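PDB 5XEM: cysteine synthase from Fusobacterium nucleatum subsp. nucleatum strain ATCC 25586, which produces hydrogen sulfide through pyridoxal 5'-phosphate-dependent beta-replacement on L-cysteine, and probably also makes L-cysteine and acetate from O-acetyl-L-serine and hydrogen sulfide. Local coordinates for residues Ile49-Lys52 / Met53-Ala57; Val150-Pro153 / Lys154-Glu158; Glu163-Asp167 / Leu168-Val172; Ala189-Leu192 / Lys193-Pro197; Val235-Gly238 / Ser239-Asp242. All coordinates share one frame; numbering follows the deposited sequence.

In the fold
Contact 2, at the start of helix 151-167, meets contacts 1, 4 and 5. It joins contact 1 on helix 46-60 through a salt bridge from Lys-52 NZ to Glu-158 OE1 (3.1 Å), and contact 4 on helix 183-195 through a probable hydrogen bond between Tyr-157 OH and Glu-194 OE1 (2.6 Å). Contact 3, where helix 151-167 ends, packs leucine to leucine on contact 4. Contact 5 is tied to contact 4 by Lys-193 NZ and Asp-242 OD2, 2.6 Å apart in a salt bridge, and brings Val-235 against Pro-153 of contact 2. The side chains of Asn-152 in contact 2 and Ile-49 in contact 1 lie about 5 and 6 Å from the pyridoxal phosphate.

Contact 1. Residues Ile49-Lys52 / Met53-Ala57; sequences IALK and MIEEA
Leu-51 lies over one face of the Glu-55 carboxylate, one turn further along helix 46-60. CG of Leu-51 stands almost squarely above Glu-55 CD at 3.8 Å, and CD1 of Leu-51 reaches Glu-55 OE2 at 3.5 Å. The leucine has CG anti to its own nitrogen (chi1 -176°) and leans forward along the helix, which brings CG and CD1 against the flat acid of the partly exposed Glu-55. The second flat group, the carboxylate of Glu-56, is approached from well out of its plane by Lys-52, whose NZ makes a weak salt bridge to Glu-56 OE2 at 3.4 Å. This i to i+4 pair of opposite charges suits a partly exposed helix flank, although the ammonium group has a stronger partner in Glu-158. On the buried flank Ile-49 and Met-53 run side by side, with Ile-49 CG1 3.9 Å from Met-53 CE. The methionine turns at its last torsion (chi3 -64°), which folds the methyl back toward the preceding turn. Regular backbone bonds hold this spacing, among them Met-53 N to Ile-49 O at 2.8 Å. Ala-50 is small enough for helix 76-88 to come close, where it meets Leu-81 and Ile-84. Ile-49 and Lys-52 face helix 151-167 instead, setting helix 46-60 between these two neighbours.

Contact 2. Residues Val150-Pro153 / Lys154-Glu158; sequences VNNP and KAHYE
Lys-154 and Asn-151 lie alongside each other on one flank of helix 151-167, joined by a water. The lysine first runs past Val-150, its CD 3.9 Å from Val-150 CG2, then bends at chi3 (60°) and again at chi4. The double bend keeps NZ close to the helix. There it donates to a water at 3.2 Å, and that water donates in turn to Asn-151 OD1 at 2.6 Å. A weak salt bridge from Lys-154 NZ to Glu-158 OE2, 3.4 Å long, adds a charged partner.

On the buried flank a second water bridges Asn-152 OD1, to which it donates (2.9 Å), and His-156 NE2 (3.0 Å). A chi1 of 168° holds the Asn-152 amide out to the side of the helix, and OD1 then turns toward the imidazole edge, in the ring plane, 3.9 Å from His-156 CD2. Amide and ring cross obliquely, their planes 64° apart. ND1, on the other side of this ring, bonds to Thr-160. Pro-153 suits the first turn of a helix, where its missing N-H costs no bond, while its carbonyl accepts from Tyr-157 N at 2.9 Å. The Asn-152 ND2 group bonds to both Gln-146 O and Thr-181 OG1. Since Thr-181 is a cofactor-binding residue, Asn-152 belongs to the second shell of the pyridoxal phosphate site, beside the glycine-rich loop that leads into helix 183-195.

Contact 3. Residues Glu163-Asp167 / Leu168-Val172; sequences EILKD and LNNKV
Two successive asparagines with positive phi, Asn-169 and Asn-170, turn the chain back on Leu-165 and Lys-166 at the end of helix 151-167. This is a Schellman motif with Asn-169 as its C-prime residue: Asn-170 N bonds to Leu-165 O at 2.8 Å, nearly straight at 174°, and Asn-169 N to Lys-166 O at 3.2 Å. The second bond comes from above the carbonyl plane. Asparagine tolerates left-handed backbone angles well, and the pair also forms the corners of a type I' turn from Leu-168 to Lys-171. Asn-170 brings OD1 against Leu-165 CB at 3.5 Å. After the reversal the Val-172 side chain crosses that of Ile-164 at about a right angle, with CG2 of Val-172 4.1 Å from CG2 of Ile-164. Both branched residues are buried, and both rest on Val-293 of strand 291-296. Leu-165 meets Leu-192 of helix 183-195, whereas Leu-168 packs on Tyr-33 of strand 31-36 and on Leu-6 of the second subunit.

Contact 4. Residues Ala189-Leu192 / Lys193-Pro197; sequences AKKL and KEKLP
Charged side chains form the first group, with Lys-190 and Glu-194 one turn apart. The lysine is extended, and its aliphatic carbons rather than its ammonium group meet the acid: Lys-190 CG and CE are each 3.8 Å from Glu-194 OE2. Its NZ stays 4.9 Å from Glu-194 OE2, near enough for attraction but not for contact. Glu-194 instead gives OE1 to the hydroxyl of Tyr-157, and is a calcium-binding residue in a structure of this protein.

Apolar touching comes next. Lys-191 and Lys-195 lie side by side, with Lys-191 CD 4.0 Å from Lys-195 CG, so they share methylene surface. Three successive bends near +60° (chi2 59°, chi3 67°, chi4 64°) curl Lys-191 until its NZ reaches Tyr-157 O and Glu-162, with a cation-pi interaction on the Tyr-157 ring.

Backbone bonds make up the third group. Lys-193 N bonds to Ala-189 O at 3.0 Å, and further along Leu-192 O takes Leu-196 N at 2.7 Å as well as a weak bond from Lys-195 N. The short last bond comes where Leu-196 leaves helical geometry and Pro-197 follows.

Lys-191, Leu-192 and Lys-195 face helix 151-167, the leucine on Leu-165. Lys-193 points its ammonium at Asp-242 and at Thr-201 of strand 200-206. Helix 183-195 is the middle element of a beta-alpha-beta unit between strands 174-178 and 200-206.

Contact 5. Residues Val235-Gly238 / Ser239-Asp242; sequences VYDG and SLAD
Asp-237 and Ser-239 turn their oxygens toward one another at the surface, the serine hydroxyl giving its hydrogen to the carboxylate: Ser-239 OG to Asp-237 OD1 is 2.7 Å. The hydroxyl comes on the syn side, 30° out of the carboxylate plane. Ser-239 N reaches OD1 of Asp-237 too, at 3.2 Å and from the same face, 47° above that plane. One oxygen is therefore gripped by two donors of a single residue, which should limit rotation of the acid. Ser-239 suits the place because its hydroxyl, set between its own backbone N and carbonyl carbon, swings back over the turn.

Leu-240 crosses the aspartate at about a right angle, its CD1 3.7 Å from Asp-237 OD2, and continues onto Phe-185 of helix 183-195. Tyr-236 stretches the other way: a chi1 near 180° (176°) swings its ring away from the backbone N until OH lies 3.7 Å from Ala-241 CB. The ring passes close to Gly-238, with Tyr-236 CE2 3.4 Å from Gly-238 CA; lacking a side chain, glycine allows this approach. Both Tyr-236 and Ala-241 rest on Pro-203 of strand 200-206.

Two backbone bonds of i to i+3 spacing, Leu-240 N to Asp-237 O (3.2 Å) and Ala-241 N to Gly-238 O (3.1 Å), follow. An Asx turn from Asp-237 to Ser-239 opens the short 3-10 segment that these bonds define, in the loop leading to strand 245-247.

Contact 1. Residues Ile49-Lys52 / Met53-Ala57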
loop_
_atom_site.group_PDB
_atom_site.type_symbol
_atom_site.label_atom_id
_atom_site.label_comp_id
_atom_site.label_asym_id
_atom_site.label_seq_id
_atom_site.Cartn_x
_atom_site.Cartn_y
_atom_site.Cartn_z
ATOM N N ILE A 49 10.775 3.021 -12.392
ATOM C CA ILE A 49 11.474 4.020 -13.220
ATOM C C ILE A 49 12.279 5.001 -12.389
ATOM O O ILE A 49 13.373 5.419 -12.808
ATOM C CB ILE A 49 10.557 4.731 -14.275
ATOM C CG1 ILE A 49 9.678 5.866 -13.716
ATOM C CG2 ILE A 49 9.766 3.687 -15.064
ATOM C CD1 ILE A 49 9.114 6.778 -14.830
ATOM N N ALA A 50 11.764 5.363 -11.208
ATOM C CA ALA A 50 12.523 6.180 -10.275
ATOM C C ALA A 50 13.859 5.503 -9.942
ATOM O O ALA A 50 14.910 6.136 -9.975
ATOM C CB ALA A 50 11.717 6.429 -9.005
ATOM N N LEU A 51 13.789 4.215 -9.618
ATOM C CA LEU A 51 14.982 3.464 -9.274
ATOM C C LEU A 51 15.941 3.400 -10.447
ATOM O O LEU A 51 17.128 3.702 -10.300
ATOM C CB LEU A 51 14.641 2.053 -8.854
ATOM C CG LEU A 51 15.822 1.202 -8.370
ATOM C CD1 LEU A 51 16.537 1.874 -7.201
ATOM C CD2 LEU A 51 15.344 -0.197 -8.022
ATOM N N LYS A 52 15.452 2.998 -11.608
ATOM C CA LYS A 52 16.370 2.847 -12.722
ATOM C C LYS A 52 16.955 4.178 -13.198
ATOM O O LYS A 52 18.160 4.251 -13.488
ATOM C CB LYS A 52 15.757 2.090 -13.886
ATOM C CG LYS A 52 16.850 1.701 -14.897
ATOM C CD LYS A 52 16.419 0.716 -15.956
ATOM C CE LYS A 52 17.555 0.366 -16.908
ATOM N NZ LYS A 52 18.592 -0.492 -16.293
ATOM N N MET A 53 16.132 5.229 -13.281
ATOM C CA MET A 53 16.655 6.542 -13.679
ATOM C C MET A 53 17.720 7.020 -12.709
ATOM O O MET A 53 18.779 7.549 -13.139
ATOM C CB MET A 53 15.538 7.575 -13.817
ATOM C CG MET A 53 14.605 7.284 -14.972
ATOM S SD MET A 53 13.429 8.617 -15.310
ATOM C CE MET A 53 12.451 8.637 -13.796
ATOM N N ILE A 54 17.487 6.818 -11.410
ATOM C CA ILE A 54 18.462 7.283 -10.425
ATOM C C ILE A 54 19.722 6.428 -10.460
ATOM O O ILE A 54 20.832 6.964 -10.509
ATOM C CB ILE A 54 17.891 7.342 -8.986
ATOM C CG1 ILE A 54 16.849 8.448 -8.875
ATOM C CG2 ILE A 54 19.019 7.580 -7.967
ATOM C CD1 ILE A 54 17.298 9.827 -9.277
ATOM N N GLU A 55 19.549 5.110 -10.446
ATOM C CA GLU A 55 20.700 4.201 -10.431
ATOM C C GLU A 55 21.583 4.374 -11.671
ATOM O O GLU A 55 22.813 4.460 -11.532
ATOM C CB GLU A 55 20.275 2.770 -10.286
ATOM C CG GLU A 55 19.864 2.413 -8.874
ATOM C CD GLU A 55 19.640 0.931 -8.724
ATOM O OE1 GLU A 55 19.349 0.212 -9.707
ATOM O OE2 GLU A 55 19.735 0.484 -7.570
ATOM N N GLU A 56 20.972 4.502 -12.849
ATOM C CA GLU A 56 21.776 4.726 -14.055
ATOM C C GLU A 56 22.532 6.068 -14.001
ATOM O O GLU A 56 23.703 6.125 -14.388
ATOM C CB GLU A 56 20.947 4.574 -15.339
ATOM C CG GLU A 56 20.479 3.141 -15.665
ATOM C CD GLU A 56 21.588 2.098 -15.592
ATOM O OE1 GLU A 56 22.686 2.352 -16.110
ATOM O OE2 GLU A 56 21.382 1.010 -15.022
ATOM N N ALA A 57 21.909 7.147 -13.518
ATOM C CA ALA A 57 22.566 8.455 -13.415
ATOM C C ALA A 57 23.685 8.424 -12.364
ATOM O O ALA A 57 24.747 9.046 -12.533
ATOM C CB ALA A 57 21.552 9.566 -13.086
#

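Contact 2. Residues Val150-Pro153 / Lys154-Glu158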
loop_
_atom_site.group_PDB
_atom_site.type_symbol
_atom_site.label_atom_id
_atom_site.label_comp_id
_atom_site.label_asym_id
_atom_site.label_seq_id
_atom_site.Cartn_x
_atom_site.Cartn_y
_atom_site.Cartn_z
ATOM N N VAL A 150 15.179 7.157 -21.611
ATOM C CA VAL A 150 14.920 5.765 -22.025
ATOM C C VAL A 150 14.927 4.774 -20.885
ATOM O O VAL A 150 14.382 3.689 -21.023
ATOM C CB VAL A 150 15.863 5.240 -23.128
ATOM C CG1 VAL A 150 15.728 6.122 -24.362
ATOM C CG2 VAL A 150 17.287 5.153 -22.627
ATOM N N ASN A 151 15.507 5.143 -19.752
ATOM C CA ASN A 151 15.471 4.277 -18.579
ATOM C C ASN A 151 14.069 4.097 -17.981
ATOM O O ASN A 151 13.867 3.201 -17.133
ATOM C CB ASN A 151 16.460 4.740 -17.520
ATOM C CG ASN A 151 17.899 4.533 -17.949
ATOM O OD1 ASN A 151 18.228 3.462 -18.468
ATOM N ND2 ASN A 151 18.734 5.558 -17.800
ATOM N N ASN A 152 13.125 4.950 -18.383
ATOM C CA ASN A 152 11.696 4.708 -18.091
ATOM C C ASN A 152 11.207 3.423 -18.811
ATOM O O ASN A 152 11.016 2.374 -18.165
ATOM C CB ASN A 152 10.910 6.019 -18.375
ATOM C CG ASN A 152 9.417 5.857 -18.395
ATOM O OD1 ASN A 152 8.861 4.754 -18.251
ATOM N ND2 ASN A 152 8.738 6.993 -18.606
ATOM N N PRO A 153 11.080 3.445 -20.148
ATOM C CA PRO A 153 10.653 2.187 -20.790
ATOM C C PRO A 153 11.604 1.006 -20.562
ATOM O O PRO A 153 11.148 -0.145 -20.444
ATOM C CB PRO A 153 10.544 2.544 -22.282
ATOM C CG PRO A 153 11.263 3.823 -22.439
ATOM C CD PRO A 153 11.213 4.546 -21.112
ATOM N N LYS A 154 12.912 1.252 -20.474
ATOM C CA LYS A 154 13.829 0.112 -20.230
ATOM C C LYS A 154 13.613 -0.602 -18.879
ATOM O O LYS A 154 13.830 -1.793 -18.786
ATOM C CB LYS A 154 15.294 0.513 -20.353
ATOM C CG LYS A 154 15.672 0.838 -21.789
ATOM C CD LYS A 154 17.113 1.320 -21.974
ATOM C CE LYS A 154 18.102 0.279 -21.502
ATOM N NZ LYS A 154 18.083 0.300 -20.017
ATOM N N ALA A 155 13.187 0.119 -17.844
ATOM C CA ALA A 155 12.896 -0.495 -16.555
ATOM C C ALA A 155 11.808 -1.562 -16.716
ATOM O O ALA A 155 11.949 -2.680 -16.221
ATOM C CB ALA A 155 12.476 0.576 -15.527
ATOM N N HIS A 156 10.781 -1.237 -17.499
ATOM C CA HIS A 156 9.634 -2.134 -17.736
ATOM C C HIS A 156 9.990 -3.237 -18.717
ATOM O O HIS A 156 9.516 -4.366 -18.602
ATOM C CB HIS A 156 8.458 -1.336 -18.265
ATOM C CG HIS A 156 7.927 -0.307 -17.263
ATOM N ND1 HIS A 156 7.303 -0.667 -16.121
ATOM C CD2 HIS A 156 7.977 1.078 -17.269
ATOM C CE1 HIS A 156 6.961 0.454 -15.425
ATOM N NE2 HIS A 156 7.350 1.526 -16.150
ATOM N N TYR A 157 10.814 -2.891 -19.699
ATOM C CA TYR A 157 11.349 -3.906 -20.633
ATOM C C TYR A 157 12.101 -5.001 -19.867
ATOM O O TYR A 157 11.943 -6.193 -20.173
ATOM C CB TYR A 157 12.253 -3.203 -21.627
ATOM C CG TYR A 157 12.965 -4.080 -22.625
ATOM C CD1 TYR A 157 12.382 -4.371 -23.851
ATOM C CD2 TYR A 157 14.267 -4.538 -22.377
ATOM C CE1 TYR A 157 13.052 -5.146 -24.799
ATOM C CE2 TYR A 157 14.943 -5.317 -23.308
ATOM C CZ TYR A 157 14.329 -5.606 -24.519
ATOM O OH TYR A 157 14.987 -6.363 -25.463
ATOM N N GLU A 158 12.881 -4.584 -18.871
ATOM C CA GLU A 158 13.743 -5.469 -18.064
ATOM C C GLU A 158 13.081 -6.229 -16.942
ATOM O O GLU A 158 13.528 -7.330 -16.608
ATOM C CB GLU A 158 14.922 -4.679 -17.500
ATOM C CG GLU A 158 15.856 -4.244 -18.626
ATOM C CD GLU A 158 16.991 -3.369 -18.170
ATOM O OE1 GLU A 158 17.077 -3.061 -16.962
ATOM O OE2 GLU A 158 17.791 -2.960 -19.035
HETATM O O HOH W 1 20.429 2.358 -19.421
HETATM O O HOH W 2 6.575 4.383 -16.501
#

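Contact 3. Residues Glu163-Asp167 / Leu168-Val172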
loop_
_atom_site.group_PDB
_atom_site.type_symbol
_atom_site.label_atom_id
_atom_site.label_comp_id
_atom_site.label_asym_id
_atom_site.label_seq_id
_atom_site.Cartn_x
_atom_site.Cartn_y
_atom_site.Cartn_z
ATOM N N GLU A 163 8.403 -10.374 -15.559
ATOM C CA GLU A 163 7.573 -10.914 -14.515
ATOM C C GLU A 163 6.262 -11.424 -15.058
ATOM O O GLU A 163 5.769 -12.451 -14.607
ATOM C CB GLU A 163 7.340 -9.855 -13.419
ATOM C CG GLU A 163 8.626 -9.390 -12.750
ATOM C CD GLU A 163 8.413 -8.147 -11.903
ATOM O OE1 GLU A 163 7.236 -7.839 -11.630
ATOM O OE2 GLU A 163 9.405 -7.489 -11.523
ATOM N N ILE A 164 5.694 -10.721 -16.031
ATOM C CA ILE A 164 4.468 -11.141 -16.696
ATOM C C ILE A 164 4.714 -12.466 -17.442
ATOM O O ILE A 164 3.933 -13.416 -17.298
ATOM C CB ILE A 164 3.988 -10.059 -17.686
ATOM C CG1 ILE A 164 3.463 -8.834 -16.915
ATOM C CG2 ILE A 164 2.911 -10.611 -18.614
ATOM C CD1 ILE A 164 3.249 -7.621 -17.841
ATOM N N LEU A 165 5.816 -12.528 -18.190
ATOM C CA LEU A 165 6.178 -13.742 -18.940
ATOM C C LEU A 165 6.374 -14.914 -17.985
ATOM O O LEU A 165 5.853 -16.028 -18.216
ATOM C CB LEU A 165 7.432 -13.504 -19.796
ATOM C CG LEU A 165 7.240 -12.552 -20.983
ATOM C CD1 LEU A 165 8.580 -12.201 -21.614
ATOM C CD2 LEU A 165 6.279 -13.153 -22.003
ATOM N N LYS A 166 7.068 -14.659 -16.885
ATOM C CA LYS A 166 7.406 -15.725 -15.933
ATOM C C LYS A 166 6.157 -16.226 -15.260
ATOM O O LYS A 166 5.949 -17.441 -15.161
ATOM C CB LYS A 166 8.418 -15.252 -14.874
ATOM C CG LYS A 166 8.854 -16.338 -13.869
ATOM C CD LYS A 166 9.808 -15.798 -12.804
ATOM C CE LYS A 166 9.088 -15.055 -11.677
ATOM N NZ LYS A 166 8.650 -13.662 -12.013
ATOM N N ASP A 167 5.311 -15.308 -14.795
ATOM C CA ASP A 167 4.154 -15.695 -13.970
ATOM C C ASP A 167 3.075 -16.424 -14.772
ATOM O O ASP A 167 2.311 -17.223 -14.214
ATOM C CB ASP A 167 3.531 -14.478 -13.278
ATOM C CG ASP A 167 4.356 -13.989 -12.091
ATOM O OD1 ASP A 167 5.298 -14.696 -11.690
ATOM O OD2 ASP A 167 4.050 -12.893 -11.553
ATOM N N LEU A 168 2.983 -16.124 -16.060
ATOM C CA LEU A 168 2.009 -16.803 -16.939
ATOM C C LEU A 168 2.679 -17.848 -17.828
ATOM O O LEU A 168 2.058 -18.331 -18.774
ATOM C CB LEU A 168 1.256 -15.795 -17.800
ATOM C CG LEU A 168 0.140 -15.006 -17.106
ATOM C CD1 LEU A 168 -0.353 -13.883 -17.999
ATOM C CD2 LEU A 168 -1.016 -15.919 -16.740
ATOM N N ASN A 169 3.936 -18.186 -17.525
ATOM C CA ASN A 169 4.692 -19.229 -18.237
ATOM C C ASN A 169 4.634 -19.027 -19.749
ATOM O O ASN A 169 4.289 -19.933 -20.522
ATOM C CB ASN A 169 4.175 -20.614 -17.826
ATOM C CG ASN A 169 5.083 -21.737 -18.276
ATOM O OD1 ASN A 169 6.288 -21.556 -18.420
ATOM N ND2 ASN A 169 4.500 -22.918 -18.493
ATOM N N ASN A 170 4.965 -17.806 -20.157
ATOM C CA ASN A 170 4.974 -17.390 -21.555
ATOM C C ASN A 170 3.675 -17.539 -22.314
ATOM O O ASN A 170 3.692 -17.549 -23.540
ATOM C CB ASN A 170 6.094 -18.104 -22.312
ATOM C CG ASN A 170 7.438 -17.805 -21.735
ATOM O OD1 ASN A 170 7.724 -16.667 -21.376
ATOM N ND2 ASN A 170 8.270 -18.827 -21.612
ATOM N N LYS A 171 2.556 -17.610 -21.600
ATOM C CA LYS A 171 1.244 -17.687 -22.227
ATOM C C LYS A 171 0.485 -16.391 -22.005
ATOM O O LYS A 171 -0.294 -16.248 -21.057
ATOM C CB LYS A 171 0.465 -18.886 -21.694
ATOM C CG LYS A 171 1.105 -20.224 -22.047
ATOM C CD LYS A 171 1.001 -20.577 -23.535
ATOM C CE LYS A 171 -0.281 -21.344 -23.895
ATOM N NZ LYS A 171 -1.556 -20.550 -23.923
ATOM N N VAL A 172 0.723 -15.445 -22.903
ATOM C CA VAL A 172 0.069 -14.149 -22.856
ATOM C C VAL A 172 -0.378 -13.766 -24.251
ATOM O O VAL A 172 0.446 -13.707 -25.183
ATOM C CB VAL A 172 1.020 -13.069 -22.307
ATOM C CG1 VAL A 172 0.234 -11.802 -21.945
ATOM C CG2 VAL A 172 1.770 -13.599 -21.104
#

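Contact 4. Residues Ala189-Leu192 / Lys193-Pro197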
loop_
_atom_site.group_PDB
_atom_site.type_symbol
_atom_site.label_atom_id
_atom_site.label_comp_id
_atom_site.label_asym_id
_atom_site.label_seq_id
_atom_site.Cartn_x
_atom_site.Cartn_y
_atom_site.Cartn_z
ATOM N N ALA A 189 5.575 -3.648 -23.715
ATOM C CA ALA A 189 5.091 -4.196 -24.986
ATOM C C ALA A 189 6.237 -4.607 -25.881
ATOM O O ALA A 189 6.106 -5.610 -26.594
ATOM C CB ALA A 189 4.212 -3.180 -25.721
ATOM N N LYS A 190 7.342 -3.845 -25.858
ATOM C CA LYS A 190 8.521 -4.157 -26.675
ATOM C C LYS A 190 9.088 -5.514 -26.300
ATOM O O LYS A 190 9.330 -6.365 -27.172
ATOM C CB LYS A 190 9.588 -3.088 -26.556
ATOM C CG LYS A 190 10.825 -3.294 -27.450
ATOM C CD LYS A 190 11.741 -2.081 -27.389
ATOM C CE LYS A 190 13.011 -2.274 -28.208
ATOM N NZ LYS A 190 14.064 -1.261 -27.915
ATOM N N LYS A 191 9.239 -5.758 -24.997
ATOM C CA LYS A 191 9.772 -7.032 -24.546
ATOM C C LYS A 191 8.837 -8.174 -24.867
ATOM O O LYS A 191 9.269 -9.226 -25.370
ATOM C CB LYS A 191 10.115 -7.016 -23.050
ATOM C CG LYS A 191 10.485 -8.381 -22.459
ATOM C CD LYS A 191 11.689 -9.057 -23.103
ATOM C CE LYS A 191 12.995 -8.328 -22.847
ATOM N NZ LYS A 191 13.419 -8.270 -21.426
ATOM N N LEU A 192 7.559 -7.982 -24.591
ATOM C CA LEU A 192 6.585 -9.030 -24.808
ATOM C C LEU A 192 6.518 -9.447 -26.296
ATOM O O LEU A 192 6.441 -10.640 -26.599
ATOM C CB LEU A 192 5.202 -8.587 -24.330
ATOM C CG LEU A 192 5.000 -8.409 -22.812
ATOM C CD1 LEU A 192 3.562 -7.956 -22.518
ATOM C CD2 LEU A 192 5.381 -9.661 -22.044
ATOM N N LYS A 193 6.554 -8.464 -27.195
ATOM C CA LYS A 193 6.491 -8.722 -28.627
ATOM C C LYS A 193 7.788 -9.344 -29.157
ATOM O O LYS A 193 7.757 -10.076 -30.159
ATOM C CB LYS A 193 6.144 -7.443 -29.395
ATOM C CG LYS A 193 4.653 -7.215 -29.449
ATOM C CD LYS A 193 4.221 -6.002 -30.262
ATOM C CE LYS A 193 2.731 -6.110 -30.541
ATOM N NZ LYS A 193 2.055 -4.921 -31.139
ATOM N N GLU A 194 8.910 -9.091 -28.492
ATOM C CA GLU A 194 10.152 -9.799 -28.837
ATOM C C GLU A 194 10.068 -11.291 -28.523
ATOM O O GLU A 194 10.530 -12.108 -29.316
ATOM C CB GLU A 194 11.357 -9.187 -28.158
ATOM C CG GLU A 194 11.803 -7.909 -28.825
ATOM C CD GLU A 194 12.842 -7.151 -28.039
ATOM O OE1 GLU A 194 13.290 -7.616 -26.970
ATOM O OE2 GLU A 194 13.238 -6.072 -28.517
ATOM N N LYS A 195 9.458 -11.643 -27.391
ATOM C CA LYS A 195 9.365 -13.039 -26.949
ATOM C C LYS A 195 8.126 -13.758 -27.479
ATOM O O LYS A 195 8.148 -14.974 -27.634
ATOM C CB LYS A 195 9.350 -13.117 -25.417
ATOM C CG LYS A 195 10.559 -12.517 -24.722
ATOM C CD LYS A 195 11.860 -13.210 -25.102
ATOM C CE LYS A 195 12.904 -13.102 -23.998
ATOM N NZ LYS A 195 14.170 -13.806 -24.372
ATOM N N LEU A 196 7.047 -13.013 -27.727
ATOM C CA LEU A 196 5.780 -13.543 -28.195
ATOM C C LEU A 196 5.313 -12.714 -29.398
ATOM O O LEU A 196 4.617 -11.712 -29.243
ATOM C CB LEU A 196 4.717 -13.495 -27.076
ATOM C CG LEU A 196 5.082 -14.146 -25.742
ATOM C CD1 LEU A 196 4.033 -13.824 -24.681
ATOM C CD2 LEU A 196 5.233 -15.651 -25.898
ATOM N N PRO A 197 5.677 -13.135 -30.622
ATOM C CA PRO A 197 5.365 -12.301 -31.792
ATOM C C PRO A 197 3.878 -12.187 -32.166
ATOM O O PRO A 197 3.521 -11.273 -32.914
ATOM C CB PRO A 197 6.148 -12.983 -32.911
ATOM C CG PRO A 197 6.183 -14.425 -32.510
ATOM C CD PRO A 197 6.344 -14.398 -31.002
#

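Contact 5. Residues Val235-Gly238 / Ser239-Asp242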
loop_
_atom_site.group_PDB
_atom_site.type_symbol
_atom_site.label_atom_id
_atom_site.label_comp_id
_atom_site.label_asym_id
_atom_site.label_seq_id
_atom_site.Cartn_x
_atom_site.Cartn_y
_atom_site.Cartn_z
ATOM N N VAL A 235 9.367 8.850 -25.135
ATOM C CA VAL A 235 9.390 7.457 -24.685
ATOM C C VAL A 235 8.189 6.604 -25.096
ATOM O O VAL A 235 8.203 5.409 -24.870
ATOM C CB VAL A 235 9.597 7.333 -23.151
ATOM C CG1 VAL A 235 10.973 7.887 -22.782
ATOM C CG2 VAL A 235 8.482 8.049 -22.390
ATOM N N TYR A 236 7.164 7.208 -25.700
ATOM C CA TYR A 236 6.059 6.459 -26.255
ATOM C C TYR A 236 6.446 5.943 -27.631
ATOM O O TYR A 236 6.876 6.731 -28.493
ATOM C CB TYR A 236 4.807 7.338 -26.379
ATOM C CG TYR A 236 3.666 6.633 -27.041
ATOM C CD1 TYR A 236 3.005 5.598 -26.404
ATOM C CD2 TYR A 236 3.266 6.959 -28.358
ATOM C CE1 TYR A 236 1.965 4.938 -27.012
ATOM C CE2 TYR A 236 2.234 6.287 -28.974
ATOM C CZ TYR A 236 1.587 5.271 -28.310
ATOM O OH TYR A 236 0.546 4.585 -28.907
ATOM N N ASP A 237 6.263 4.648 -27.840
ATOM C CA ASP A 237 6.517 4.021 -29.136
ATOM C C ASP A 237 5.229 3.490 -29.766
ATOM O O ASP A 237 4.785 2.372 -29.501
ATOM C CB ASP A 237 7.586 2.923 -29.014
ATOM C CG ASP A 237 7.926 2.293 -30.367
ATOM O OD1 ASP A 237 7.415 2.788 -31.396
ATOM O OD2 ASP A 237 8.700 1.306 -30.383
ATOM N N GLY A 238 4.638 4.311 -30.635
ATOM C CA GLY A 238 3.331 4.002 -31.209
ATOM C C GLY A 238 3.355 2.871 -32.224
ATOM O O GLY A 238 2.314 2.339 -32.579
ATOM N N SER A 239 4.542 2.480 -32.673
ATOM C CA SER A 239 4.661 1.350 -33.602
ATOM C C SER A 239 4.292 0.029 -32.928
ATOM O O SER A 239 4.004 -0.964 -33.606
ATOM C CB SER A 239 6.064 1.280 -34.194
ATOM O OG SER A 239 7.017 0.870 -33.230
ATOM N N LEU A 240 4.273 0.034 -31.593
ATOM C CA LEU A 240 3.889 -1.127 -30.791
ATOM C C LEU A 240 2.377 -1.257 -30.597
ATOM O O LEU A 240 1.901 -2.317 -30.207
ATOM C CB LEU A 240 4.591 -1.056 -29.421
ATOM C CG LEU A 240 6.120 -1.117 -29.445
ATOM C CD1 LEU A 240 6.721 -0.747 -28.090
ATOM C CD2 LEU A 240 6.582 -2.516 -29.858
ATOM N N ALA A 241 1.616 -0.198 -30.881
ATOM C CA ALA A 241 0.176 -0.169 -30.582
ATOM C C ALA A 241 -0.648 -0.860 -31.653
ATOM O O ALA A 241 -0.732 -0.364 -32.762
ATOM C CB ALA A 241 -0.309 1.277 -30.447
ATOM N N ASP A 242 -1.290 -1.964 -31.310
ATOM C CA ASP A 242 -2.159 -2.650 -32.258
ATOM C C ASP A 242 -3.466 -1.916 -32.526
ATOM O O ASP A 242 -4.081 -2.118 -33.572
ATOM C CB ASP A 242 -2.397 -4.083 -31.825
ATOM C CG ASP A 242 -1.169 -4.939 -32.015
ATOM O OD1 ASP A 242 -0.853 -5.267 -33.175
ATOM O OD2 ASP A 242 -0.497 -5.270 -31.008
#